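Local structure of glutaredoxin-like protein NrdH (Escherichia coli, 1H75) at residues T17-A20 against M21-G25. The protein probably carries electrons, through a redox-active disulfide, to the ribonucleotide reductase system NrdEF. Sequence-based numbering, arbitrary orientation.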
# COMPACT_ATOMS: atom_id res chain seq x y z
N THR A 17 -7.68 -0.54 2.42
CA THR A 17 -6.54 -1.43 2.17
C THR A 17 -5.94 -2.00 3.46
O THR A 17 -5.65 -3.20 3.54
CB THR A 17 -5.46 -0.66 1.37
OG1 THR A 17 -6.00 -0.31 0.09
CG2 THR A 17 -4.20 -1.53 1.19
N LYS A 18 -5.76 -1.15 4.47
CA LYS A 18 -5.21 -1.57 5.75
C LYS A 18 -6.12 -2.62 6.38
O LYS A 18 -5.66 -3.68 6.82
CB LYS A 18 -5.08 -0.35 6.68
CG LYS A 18 -4.74 -0.68 8.13
CD LYS A 18 -4.62 0.61 8.95
CE LYS A 18 -4.49 0.33 10.45
NZ LYS A 18 -4.32 1.59 11.22
N ARG A 19 -7.40 -2.32 6.41
CA ARG A 19 -8.40 -3.22 6.97
C ARG A 19 -8.41 -4.57 6.23
O ARG A 19 -8.52 -5.63 6.85
CB ARG A 19 -9.79 -2.59 6.86
CG ARG A 19 -10.94 -3.47 7.35
CD ARG A 19 -11.07 -3.48 8.87
NE ARG A 19 -9.89 -4.04 9.53
CZ ARG A 19 -9.81 -4.27 10.83
NH1 ARG A 19 -10.85 -4.00 11.62
NH2 ARG A 19 -8.70 -4.76 11.36
N ALA A 20 -8.30 -4.52 4.91
CA ALA A 20 -8.30 -5.74 4.10
C ALA A 20 -7.09 -6.60 4.44
O ALA A 20 -7.19 -7.84 4.53
CB ALA A 20 -8.29 -5.39 2.62
N MET A 21 -5.94 -5.96 4.62
CA MET A 21 -4.74 -6.71 4.96
C MET A 21 -4.86 -7.31 6.37
O MET A 21 -4.46 -8.45 6.61
CB MET A 21 -3.52 -5.81 4.85
CG MET A 21 -3.29 -5.39 3.41
SD MET A 21 -1.57 -5.02 3.11
CE MET A 21 -1.63 -4.41 1.39
N GLU A 22 -5.41 -6.54 7.30
CA GLU A 22 -5.58 -7.03 8.66
C GLU A 22 -6.57 -8.19 8.68
O GLU A 22 -6.40 -9.15 9.44
CB GLU A 22 -6.06 -5.89 9.57
CG GLU A 22 -5.00 -4.78 9.71
CD GLU A 22 -5.50 -3.53 10.42
OE1 GLU A 22 -4.63 -2.77 10.90
OE2 GLU A 22 -6.72 -3.29 10.50
N ASN A 23 -7.59 -8.12 7.83
CA ASN A 23 -8.60 -9.17 7.77
C ASN A 23 -7.98 -10.49 7.30
O ASN A 23 -8.51 -11.56 7.61
CB ASN A 23 -9.74 -8.79 6.83
CG ASN A 23 -10.69 -7.76 7.43
OD1 ASN A 23 -10.62 -7.47 8.62
ND2 ASN A 23 -11.59 -7.23 6.61
N ARG A 24 -6.86 -10.41 6.59
CA ARG A 24 -6.18 -11.61 6.07
C ARG A 24 -4.95 -12.01 6.86
O ARG A 24 -4.19 -12.90 6.44
CB ARG A 24 -5.81 -11.38 4.61
CG ARG A 24 -7.01 -11.15 3.70
CD ARG A 24 -6.55 -10.51 2.39
NE ARG A 24 -7.61 -10.49 1.37
CZ ARG A 24 -8.68 -9.72 1.42
NH1 ARG A 24 -8.87 -8.89 2.44
NH2 ARG A 24 -9.58 -9.77 0.43
N GLY A 25 -4.73 -11.35 7.98
CA GLY A 25 -3.59 -11.65 8.82
C GLY A 25 -2.23 -11.33 8.22
O GLY A 25 -1.24 -12.00 8.53
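The carbonyl oxygen of Ala20 is gripped twice by Arg24, through side chain and backbone. NH1 of Arg24 donates to Ala20 O at 2.9 Å, with the oxygen at the edge of the guanidinium and near its plane but the donor above the carbonyl plane; the backbone N of Arg24 makes a weak bond to Ala20 O at 3.3 Å, where the helix is running out. The long arginine suits this last turn because it can run alongside the carbonyl and bring NH1 to it edge-on, while its NE binds Asn70 OD1. An alanine in place of Arg24 would probably cost the Ala20 carbonyl its stronger bond and leave Asn70 OD1 without its NE partner. Gly25, lacking a side chain, easily takes the positive phi of the C-prime residue in the Schellman motif that closes the helix.

Glu22 forms a salt bridge with Arg19, whose NH2 lies 2.6 Å from Glu22 OE2, guanidinium and carboxylate planes 69° apart. Bends at chi2 and chi3 (79° and -63°) swing the guanidinium round to the carboxylate, and Asn23 OD1 sits over one of its faces, 3.6 Å from NE of Arg19. The other carboxylate oxygen, Glu22 OE1, lies against CE of Lys18 at 3.1 Å, and the nearby ammonium would probably add to the attraction. Long charged chains suit this outer, partly exposed side of the helix.

The inner face is mostly apolar: Thr17 and Met21 run side by side, CG2 to CE 3.9 Å. Thr17 suits its buried place because Gln13 O satisfies its hydroxyl while CG2 packs; unbranched, flexible Met21 can reach the sheet. Helix 12-23, the beta-alpha-beta crossover between parallel strands 3-7 and 29-32 in this thioredoxin-type fold, lays Thr17 and Met21 on Ile5 and Val54 of the sheet, while Ala20, small enough for close approach, and Arg24 meet Ile69 of helix 66-69.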